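Local coordinates for capsular polysaccharide export system protein KpsC (Thermosulfurimonas dismutans, PDB 6MGD), which probably transfers Kdo in beta-2,7 linkage during synthesis of the glycolipid anchor of Gram-negative bacterial capsules, at residues Y7-W12 with L47-T52; L111-D116 with I282-Q287; K153-V158 with Y235-H240. All blocks are in the same frame, centred on the assembly; numbering follows the deposited sequence.

Contact 1 of 3, residues Y7-W12 with L47-T52; sequences YKFSLW and LVWGST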
loop_
_atom_site.group_PDB
_atom_site.type_symbol
_atom_site.label_atom_id
_atom_site.label_comp_id
_atom_site.label_asym_id
_atom_site.label_seq_id
_atom_site.Cartn_x
_atom_site.Cartn_y
_atom_site.Cartn_z
ATOM N N TYR A 7 14.294 10.757 -11.229
ATOM C CA TYR A 7 15.478 9.910 -11.118
ATOM C C TYR A 7 15.190 8.572 -11.786
ATOM O O TYR A 7 14.457 7.743 -11.235
ATOM C CB TYR A 7 15.878 9.723 -9.655
ATOM C CG TYR A 7 17.186 8.988 -9.460
ATOM C CD1 TYR A 7 17.207 7.658 -9.066
ATOM C CD2 TYR A 7 18.400 9.631 -9.669
ATOM C CE1 TYR A 7 18.397 6.987 -8.885
ATOM C CE2 TYR A 7 19.598 8.969 -9.493
ATOM C CZ TYR A 7 19.592 7.648 -9.099
ATOM O OH TYR A 7 20.784 6.981 -8.920
ATOM N N LYS A 8 15.765 8.372 -12.974
ATOM C CA LYS A 8 15.718 7.090 -13.679
ATOM C C LYS A 8 14.280 6.642 -13.935
ATOM O O LYS A 8 13.906 5.496 -13.678
ATOM C CB LYS A 8 16.501 6.018 -12.915
ATOM C CG LYS A 8 17.985 6.315 -12.782
ATOM C CD LYS A 8 18.689 5.267 -11.938
ATOM C CE LYS A 8 20.179 5.559 -11.822
ATOM N NZ LYS A 8 20.848 4.631 -10.869
ATOM N N PHE A 9 13.470 7.563 -14.446
ATOM C CA PHE A 9 12.105 7.268 -14.855
ATOM C C PHE A 9 12.063 6.951 -16.344
ATOM O O PHE A 9 12.819 7.514 -17.140
ATOM C CB PHE A 9 11.167 8.444 -14.566
ATOM C CG PHE A 9 10.723 8.543 -13.132
ATOM C CD1 PHE A 9 11.365 7.826 -12.134
ATOM C CD2 PHE A 9 9.648 9.350 -12.787
ATOM C CE1 PHE A 9 10.949 7.919 -10.819
ATOM C CE2 PHE A 9 9.228 9.445 -11.476
ATOM C CZ PHE A 9 9.879 8.729 -10.489
ATOM N N SER A 10 11.165 6.044 -16.715
ATOM C CA SER A 10 10.898 5.823 -18.125
ATOM C C SER A 10 10.083 6.985 -18.691
ATOM O O SER A 10 9.394 7.708 -17.965
ATOM C CB SER A 10 10.156 4.501 -18.338
ATOM O OG SER A 10 8.889 4.512 -17.705
ATOM N N LEU A 11 10.185 7.164 -20.012
ATOM C CA LEU A 11 9.457 8.233 -20.690
ATOM C C LEU A 11 7.968 8.180 -20.368
ATOM O O LEU A 11 7.365 9.191 -19.989
ATOM C CB LEU A 11 9.681 8.140 -22.202
ATOM C CG LEU A 11 11.048 8.554 -22.749
ATOM C CD1 LEU A 11 11.096 8.389 -24.261
ATOM C CD2 LEU A 11 11.358 9.988 -22.361
ATOM N N TRP A 12 7.364 6.998 -20.517
ATOM C CA TRP A 12 5.956 6.824 -20.173
ATOM C C TRP A 12 5.679 7.242 -18.733
ATOM O O TRP A 12 4.692 7.935 -18.458
ATOM C CB TRP A 12 5.543 5.371 -20.405
ATOM C CG TRP A 12 4.147 5.087 -19.981
ATOM C CD1 TRP A 12 3.753 4.443 -18.846
ATOM C CD2 TRP A 12 2.948 5.447 -20.677
ATOM N NE1 TRP A 12 2.384 4.372 -18.794
ATOM C CE2 TRP A 12 1.866 4.985 -19.906
ATOM C CE3 TRP A 12 2.685 6.114 -21.879
ATOM C CZ2 TRP A 12 0.541 5.165 -20.293
ATOM C CZ3 TRP A 12 1.366 6.289 -22.266
ATOM C CH2 TRP A 12 0.311 5.817 -21.472
ATOM N N LEU A 47 12.589 13.351 -7.779
ATOM C CA LEU A 47 11.499 12.385 -7.744
ATOM C C LEU A 47 12.075 10.996 -7.985
ATOM O O LEU A 47 12.619 10.721 -9.061
ATOM C CB LEU A 47 10.433 12.720 -8.788
ATOM C CG LEU A 47 9.672 14.028 -8.562
ATOM C CD1 LEU A 47 8.668 14.286 -9.678
ATOM C CD2 LEU A 47 8.978 14.005 -7.209
ATOM N N VAL A 48 11.971 10.132 -6.983
ATOM C CA VAL A 48 12.456 8.762 -7.079
ATOM C C VAL A 48 11.274 7.826 -6.873
ATOM O O VAL A 48 10.277 8.180 -6.233
ATOM C CB VAL A 48 13.586 8.475 -6.061
ATOM C CG1 VAL A 48 13.020 8.190 -4.679
ATOM C CG2 VAL A 48 14.462 7.326 -6.534
ATOM N N TRP A 49 11.382 6.625 -7.435
ATOM C CA TRP A 49 10.296 5.656 -7.411
ATOM C C TRP A 49 10.583 4.577 -6.376
ATOM O O TRP A 49 11.571 3.844 -6.497
ATOM C CB TRP A 49 10.090 5.024 -8.786
ATOM C CG TRP A 49 8.925 4.091 -8.806
ATOM C CD1 TRP A 49 8.954 2.739 -8.639
ATOM C CD2 TRP A 49 7.548 4.445 -8.980
ATOM N NE1 TRP A 49 7.683 2.225 -8.710
ATOM C CE2 TRP A 49 6.800 3.253 -8.918
ATOM C CE3 TRP A 49 6.877 5.654 -9.190
ATOM C CZ2 TRP A 49 5.415 3.233 -9.058
ATOM C CZ3 TRP A 49 5.501 5.631 -9.326
ATOM C CH2 TRP A 49 4.785 4.429 -9.260
ATOM N N GLY A 50 9.715 4.479 -5.375
ATOM C CA GLY A 50 9.807 3.389 -4.420
ATOM C C GLY A 50 11.125 3.402 -3.673
ATOM O O GLY A 50 11.588 4.441 -3.192
ATOM N N SER A 51 11.745 2.229 -3.580
ATOM C CA SER A 51 13.004 2.049 -2.861
ATOM C C SER A 51 14.196 2.007 -3.809
ATOM O O SER A 51 15.135 1.233 -3.605
ATOM C CB SER A 51 12.945 0.784 -2.014
ATOM O OG SER A 51 11.858 0.836 -1.108
ATOM N N THR A 52 14.181 2.839 -4.853
ATOM C CA THR A 52 15.256 2.810 -5.839
ATOM C C THR A 52 16.592 3.195 -5.217
ATOM O O THR A 52 17.619 2.561 -5.491
ATOM C CB THR A 52 14.916 3.733 -7.010
ATOM O OG1 THR A 52 13.724 3.266 -7.654
ATOM C CG2 THR A 52 16.048 3.760 -8.021
HETATM O O HOH W 1 13.194 6.267 -9.234
HETATM O O HOH W 2 13.437 4.436 -10.725
#
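Phe-9 and Trp-49 meet at the apolar centre, their side chains crossing at about a right angle. Ring atom CE1 of Phe-9 lies 3.6 Å from Trp-49 CB, while CZ of the same ring reaches Leu-47 CB at 4.4 Å. Trp-49 N and a water lie at the edge of the phenyl ring, in its plane; Ile-14 and Ile-17 of helix 11-20 also touch it. The indole of Trp-49 turns an edge to Phe-9 CZ and extends away from 7-12; Lys-13 makes a cation-pi contact with it.

Tyr-7 forms the second apolar patch. Its CG stands anti to the backbone N (chi1 -173°). The side chain lies alongside Val-48, both pointing the same way, and CD1 comes within 3.7 Å of Val-48 CG2. Thr-52 CG2 sits at the edge of this ring, 4.1 Å from CE1, and Lys-8 CG lies over one face, toward the rim. Farther out, Tyr-7 OH accepts from Lys-8 NZ, and Glu-56 binds both groups.

Along the backbones, Tyr-7 N donates to Leu-47 O at 2.7 Å with a bent N-H...O angle of 137°. The next parallel rung is bridged by water: one molecule donates to Tyr-7 O at 2.8 Å and accepts from Trp-49 N at 2.6 Å. A second water donates to both Lys-8 O and Thr-52 OG1. That hydroxyl in turn donates to Trp-49 O, which also accepts Thr-52 N, the backbone bond of a type II' turn in which Gly-50 has positive phi. The strands therefore part at their C-terminal ends, each giving way to a helix, as expected where parallel strands of a Rossmann-like domain end; the GT-B assignment agrees with such a domain.

Contact 2 of 3, residues L111-D116 with I282-Q287; sequences LARKFD and IKLSLQ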
loop_
_atom_site.group_PDB
_atom_site.type_symbol
_atom_site.label_atom_id
_atom_site.label_comp_id
_atom_site.label_asym_id
_atom_site.label_seq_id
_atom_site.Cartn_x
_atom_site.Cartn_y
_atom_site.Cartn_z
ATOM N N LEU A 111 0.332 9.784 13.378
ATOM C CA LEU A 111 0.770 10.078 14.740
ATOM C C LEU A 111 0.291 11.454 15.186
ATOM O O LEU A 111 -0.251 11.603 16.287
ATOM C CB LEU A 111 2.294 9.976 14.837
ATOM C CG LEU A 111 2.974 10.553 16.085
ATOM C CD1 LEU A 111 2.416 9.951 17.367
ATOM C CD2 LEU A 111 4.474 10.331 16.006
ATOM N N ALA A 112 0.494 12.475 14.349
ATOM C CA ALA A 112 -0.023 13.801 14.673
ATOM C C ALA A 112 -1.543 13.793 14.767
ATOM O O ALA A 112 -2.119 14.542 15.565
ATOM C CB ALA A 112 0.446 14.821 13.635
ATOM N N ARG A 113 -2.196 12.948 13.962
ATOM C CA ARG A 113 -3.627 12.645 14.008
ATOM C C ARG A 113 -4.515 13.855 14.283
ATOM O O ARG A 113 -5.532 13.738 14.973
ATOM C CB ARG A 113 -3.901 11.540 15.040
ATOM C CG ARG A 113 -3.504 11.863 16.476
ATOM C CD ARG A 113 -3.448 10.616 17.341
ATOM N NE ARG A 113 -4.698 9.864 17.313
ATOM C CZ ARG A 113 -5.072 9.006 18.257
ATOM N NH1 ARG A 113 -4.296 8.799 19.313
ATOM N NH2 ARG A 113 -6.227 8.361 18.151
ATOM N N LYS A 114 -4.154 15.017 13.742
ATOM C CA LYS A 114 -5.031 16.184 13.818
ATOM C C LYS A 114 -6.151 15.984 12.806
ATOM O O LYS A 114 -6.087 16.459 11.674
ATOM C CB LYS A 114 -4.257 17.472 13.560
ATOM C CG LYS A 114 -2.773 17.272 13.289
ATOM C CD LYS A 114 -1.936 18.467 13.742
ATOM C CE LYS A 114 -2.323 19.749 13.019
ATOM N NZ LYS A 114 -3.328 20.553 13.773
ATOM N N PHE A 115 -7.190 15.257 13.219
ATOM C CA PHE A 115 -8.318 14.916 12.354
ATOM C C PHE A 115 -9.574 15.573 12.918
ATOM O O PHE A 115 -10.160 15.078 13.886
ATOM C CB PHE A 115 -8.488 13.402 12.245
ATOM C CG PHE A 115 -7.313 12.701 11.618
ATOM C CD1 PHE A 115 -6.539 13.333 10.658
ATOM C CD2 PHE A 115 -6.983 11.409 11.992
ATOM C CE1 PHE A 115 -5.458 12.687 10.082
ATOM C CE2 PHE A 115 -5.907 10.758 11.423
ATOM C CZ PHE A 115 -5.141 11.398 10.466
ATOM N N ASP A 116 -9.992 16.680 12.310
ATOM C CA ASP A 116 -11.180 17.380 12.772
ATOM C C ASP A 116 -12.434 16.576 12.421
ATOM O O ASP A 116 -12.379 15.537 11.757
ATOM C CB ASP A 116 -11.235 18.785 12.177
ATOM C CG ASP A 116 -11.460 18.777 10.680
ATOM O OD1 ASP A 116 -10.918 17.881 9.999
ATOM O OD2 ASP A 116 -12.183 19.665 10.186
ATOM N N ILE A 282 0.412 3.997 18.822
ATOM C CA ILE A 282 -0.898 4.637 18.803
ATOM C C ILE A 282 -1.966 3.625 18.415
ATOM O O ILE A 282 -1.760 2.779 17.534
ATOM C CB ILE A 282 -0.883 5.838 17.840
ATOM C CG1 ILE A 282 0.352 6.707 18.098
ATOM C CG2 ILE A 282 -2.153 6.662 17.983
ATOM C CD1 ILE A 282 0.445 7.247 19.516
ATOM N N LYS A 283 -3.113 3.703 19.086
ATOM C CA LYS A 283 -4.292 2.917 18.747
ATOM C C LYS A 283 -5.249 3.803 17.956
ATOM O O LYS A 283 -5.709 4.831 18.462
ATOM C CB LYS A 283 -4.967 2.373 20.007
ATOM C CG LYS A 283 -6.281 1.647 19.760
ATOM C CD LYS A 283 -6.056 0.346 19.016
ATOM C CE LYS A 283 -7.363 -0.388 18.759
ATOM N NZ LYS A 283 -8.295 0.406 17.911
ATOM N N LEU A 284 -5.537 3.412 16.717
ATOM C CA LEU A 284 -6.360 4.204 15.816
ATOM C C LEU A 284 -7.693 3.516 15.546
ATOM O O LEU A 284 -7.853 2.310 15.754
ATOM C CB LEU A 284 -5.637 4.453 14.488
ATOM C CG LEU A 284 -4.411 5.368 14.491
ATOM C CD1 LEU A 284 -3.820 5.452 13.094
ATOM C CD2 LEU A 284 -4.773 6.751 15.003
ATOM N N SER A 285 -8.652 4.308 15.080
ATOM C CA SER A 285 -9.912 3.787 14.574
ATOM C C SER A 285 -9.837 3.666 13.056
ATOM O O SER A 285 -8.962 4.240 12.405
ATOM C CB SER A 285 -11.082 4.684 14.986
ATOM O OG SER A 285 -11.103 5.877 14.222
ATOM N N LEU A 286 -10.774 2.900 12.493
ATOM C CA LEU A 286 -10.778 2.697 11.047
ATOM C C LEU A 286 -10.933 4.014 10.296
ATOM O O LEU A 286 -10.375 4.173 9.204
ATOM C CB LEU A 286 -11.890 1.722 10.656
ATOM C CG LEU A 286 -11.911 1.279 9.191
ATOM C CD1 LEU A 286 -10.620 0.564 8.831
ATOM C CD2 LEU A 286 -13.116 0.394 8.903
ATOM N N GLN A 287 -11.670 4.970 10.866
ATOM C CA GLN A 287 -11.830 6.266 10.213
ATOM C C GLN A 287 -10.533 7.063 10.237
ATOM O O GLN A 287 -10.188 7.725 9.250
ATOM C CB GLN A 287 -12.957 7.052 10.880
ATOM C CG GLN A 287 -14.321 6.398 10.754
ATOM C CD GLN A 287 -15.350 7.029 11.665
ATOM O OE1 GLN A 287 -15.124 8.101 12.228
ATOM N NE2 GLN A 287 -16.489 6.364 11.821
HETATM O O HOH W 3 -4.017 5.682 20.444
#
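Leu-111 and Arg-113 reach Ile-282 and Leu-284 through their side-chain torsions. In Leu-111, CG stands anti to the backbone N (chi1 166°); CD1 of this leucine meets Ile-282 CG1 at 3.9 Å and Ile-282 CD1 at 4.0 Å, the two side chains crossing at about a right angle. Arg-113, the first residue to leave the helical conformation after helix 105-112, has positive phi and holds CG between its backbone N and carbonyl carbon (chi1 60°). A bend at chi3 (-55°) turns NE out of an extended course.

The guanidinium presents one face to two methyl groups. Ile-282 CG2 lies over it, 3.3 Å from NH1 and 3.8 Å from CZ, and Leu-284 CD2 lies over the same face, 3.8 Å from NH2. Arg-113 and Leu-284 run alongside in opposing senses, whereas Arg-113 and Ile-282 meet at a slant. Within the same segment, Arg-113 CA sits over the centre of the Phe-115 ring, 3.9 Å above the plane. Leu-284 is buried, and Leu-110 also touches it.

The polar side is less direct. A water accepts from Lys-283 N at 2.6 Å, donates to Lys-283 O, and takes a weak bond from Arg-113 NH1. The charge of Arg-113 has its firm partner in Glu-288 of helix 286-296, which makes a salt bridge with NH2. The other carboxylate oxygen of Glu-288 accepts from Ser-285 N, and Ser-285 OG caps a backbone N just beyond, a pattern consistent with a capping box.

Chemically, then, the two segments meet through hydrocarbon against the face of a flat cation, and the ionic anchoring comes from one glutamate that probably both steadies the start of helix 286-296 and neutralises the arginine at the end of helix 105-112.

Contact 3 of 3, residues K153-V158 with Y235-H240; sequences KKIIVV and YADEVH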
loop_
_atom_site.group_PDB
_atom_site.type_symbol
_atom_site.label_atom_id
_atom_site.label_comp_id
_atom_site.label_asym_id
_atom_site.label_seq_id
_atom_site.Cartn_x
_atom_site.Cartn_y
_atom_site.Cartn_z
ATOM N N LYS A 153 -14.840 -25.490 10.868
ATOM C CA LYS A 153 -13.580 -24.849 11.201
ATOM C C LYS A 153 -13.618 -23.368 10.836
ATOM O O LYS A 153 -14.403 -22.925 9.993
ATOM C CB LYS A 153 -12.423 -25.534 10.473
ATOM C CG LYS A 153 -12.442 -27.048 10.569
ATOM C CD LYS A 153 -11.578 -27.680 9.490
ATOM C CE LYS A 153 -11.809 -29.181 9.414
ATOM N NZ LYS A 153 -11.112 -29.792 8.248
ATOM N N LYS A 154 -12.748 -22.599 11.486
ATOM C CA LYS A 154 -12.633 -21.179 11.179
ATOM C C LYS A 154 -12.015 -20.994 9.799
ATOM O O LYS A 154 -10.992 -21.604 9.477
ATOM C CB LYS A 154 -11.796 -20.469 12.241
ATOM C CG LYS A 154 -11.682 -18.968 12.034
ATOM C CD LYS A 154 -11.313 -18.249 13.323
ATOM C CE LYS A 154 -9.909 -18.594 13.784
ATOM N NZ LYS A 154 -9.532 -17.822 15.002
ATOM N N ILE A 155 -12.644 -20.158 8.981
ATOM C CA ILE A 155 -12.190 -19.906 7.617
ATOM C C ILE A 155 -11.118 -18.822 7.652
ATOM O O ILE A 155 -11.388 -17.683 8.055
ATOM C CB ILE A 155 -13.358 -19.497 6.705
ATOM C CG1 ILE A 155 -14.461 -20.558 6.737
ATOM C CG2 ILE A 155 -12.875 -19.296 5.275
ATOM C CD1 ILE A 155 -14.036 -21.898 6.177
ATOM N N ILE A 156 -9.904 -19.173 7.230
ATOM C CA ILE A 156 -8.788 -18.238 7.125
ATOM C C ILE A 156 -8.376 -18.143 5.658
ATOM O O ILE A 156 -8.262 -19.168 4.976
ATOM C CB ILE A 156 -7.602 -18.666 8.013
ATOM C CG1 ILE A 156 -7.953 -18.530 9.495
ATOM C CG2 ILE A 156 -6.364 -17.835 7.703
ATOM C CD1 ILE A 156 -6.773 -18.775 10.432
ATOM N N VAL A 157 -8.172 -16.915 5.173
ATOM C CA VAL A 157 -7.733 -16.657 3.805
ATOM C C VAL A 157 -6.354 -16.012 3.855
ATOM O O VAL A 157 -6.085 -15.156 4.705
ATOM C CB VAL A 157 -8.728 -15.760 3.034
ATOM C CG1 VAL A 157 -8.836 -14.382 3.671
ATOM C CG2 VAL A 157 -8.340 -15.642 1.560
ATOM N N VAL A 158 -5.478 -16.439 2.951
ATOM C CA VAL A 158 -4.115 -15.920 2.866
ATOM C C VAL A 158 -3.836 -15.498 1.429
ATOM O O VAL A 158 -3.740 -16.356 0.541
ATOM C CB VAL A 158 -3.085 -16.958 3.346
ATOM C CG1 VAL A 158 -1.668 -16.476 3.068
ATOM C CG2 VAL A 158 -3.265 -17.250 4.829
ATOM N N TYR A 235 -16.463 -14.368 2.381
ATOM C CA TYR A 235 -16.630 -15.735 2.858
ATOM C C TYR A 235 -15.642 -16.105 3.958
ATOM O O TYR A 235 -15.754 -17.198 4.522
ATOM C CB TYR A 235 -16.491 -16.720 1.693
ATOM C CG TYR A 235 -17.520 -16.534 0.600
ATOM C CD1 TYR A 235 -17.229 -16.861 -0.719
ATOM C CD2 TYR A 235 -18.785 -16.035 0.888
ATOM C CE1 TYR A 235 -18.167 -16.691 -1.722
ATOM C CE2 TYR A 235 -19.729 -15.864 -0.106
ATOM C CZ TYR A 235 -19.416 -16.193 -1.408
ATOM O OH TYR A 235 -20.354 -16.024 -2.401
ATOM N N ALA A 236 -14.693 -15.232 4.280
ATOM C CA ALA A 236 -13.658 -15.530 5.258
ATOM C C ALA A 236 -14.034 -14.997 6.635
ATOM O O ALA A 236 -14.686 -13.958 6.766
ATOM C CB ALA A 236 -12.315 -14.937 4.827
ATOM N N ASP A 237 -13.612 -15.733 7.667
ATOM C CA ASP A 237 -13.749 -15.260 9.040
ATOM C C ASP A 237 -12.619 -14.306 9.409
ATOM O O ASP A 237 -12.859 -13.275 10.047
ATOM C CB ASP A 237 -13.779 -16.446 10.005
ATOM C CG ASP A 237 -15.021 -17.300 9.843
ATOM O OD1 ASP A 237 -16.136 -16.736 9.842
ATOM O OD2 ASP A 237 -14.881 -18.536 9.712
ATOM N N GLU A 238 -11.387 -14.638 9.021
ATOM C CA GLU A 238 -10.222 -13.806 9.282
ATOM C C GLU A 238 -9.314 -13.818 8.058
ATOM O O GLU A 238 -9.285 -14.792 7.299
ATOM C CB GLU A 238 -9.441 -14.288 10.515
ATOM C CG GLU A 238 -10.238 -14.291 11.813
ATOM C CD GLU A 238 -9.447 -14.847 12.985
ATOM O OE1 GLU A 238 -8.313 -15.326 12.770
ATOM O OE2 GLU A 238 -9.959 -14.804 14.124
ATOM N N VAL A 239 -8.568 -12.729 7.878
ATOM C CA VAL A 239 -7.626 -12.580 6.772
ATOM C C VAL A 239 -6.217 -12.504 7.351
ATOM O O VAL A 239 -5.928 -11.639 8.186
ATOM C CB VAL A 239 -7.938 -11.334 5.928
ATOM C CG1 VAL A 239 -7.045 -11.287 4.697
ATOM C CG2 VAL A 239 -9.403 -11.314 5.532
ATOM N N HIS A 240 -5.337 -13.400 6.909
ATOM C CA HIS A 240 -3.962 -13.459 7.401
ATOM C C HIS A 240 -3.009 -13.130 6.261
ATOM O O HIS A 240 -2.935 -13.871 5.275
ATOM C CB HIS A 240 -3.648 -14.831 8.000
ATOM C CG HIS A 240 -4.396 -15.123 9.266
ATOM N ND1 HIS A 240 -3.834 -15.807 10.321
ATOM C CD2 HIS A 240 -5.663 -14.824 9.643
ATOM C CE1 HIS A 240 -4.722 -15.916 11.295
ATOM N NE2 HIS A 240 -5.839 -15.327 10.909
#
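Lys-154 and Glu-238 form a salt bridge at the start of a parallel strand pair, Glu-238 lying on the face that carries Ile-156: NZ donates to OE2 at 3.2 Å, approaching from above the carboxylate plane. The other oxygen, OE1, uses its anti lone pair to accept His-240 NE2 at 3.1 Å, nearly straight (172°) and in the ring plane; Tyr-260 OH bonds ND1. Ile-156 CG2 lies 3.8 Å from the centroid of that imidazole, a CH-pi contact over its face.

Backbone groups pair in turn. Ile-155 O accepts both Glu-238 N (3.2 Å) and Asp-237 N (3.0 Å), while Ile-155 N gives its hydrogen to Asp-237 OD2 (2.9 Å). Farther along, Val-157 N donates to Glu-238 O and His-240 N to Val-157 O.

An alanine at Glu-238 would probably leave Lys-154 without its mate and the imidazole less firmly held, by Tyr-260 and Ile-156.

On the face carrying Val-157 and Val-239 their methyls meet, and Ala-236 CB adds to the contact. Strand 193-197 flanks 155-159 on its far edge, and helix 178-188 rests on Val-158 and His-240, placing the pair centrally in a six-stranded parallel, Rossmann-like sheet.

In the fold
From the N terminus, contact 1 closes first: 34 residues, with two helices and strand 24-28 among them, separate 7-12 from 47-52, and it belongs to the mixed sheet. The chain then reaches helix 105-112, where contact 2 opens; it closes only at 282-287, after 165 intervening residues. Contact 3 is nested inside that loop, joining 153-158 to 235-240 in the parallel sheet. Contact 2 thus brings the chain back, once the parallel sheet is complete, to the helix end it left earlier. Contacts 1 and 3 lie on opposite sides of the chain's centre, their centres 37 Å apart, consistent with the two-domain GT-B plan.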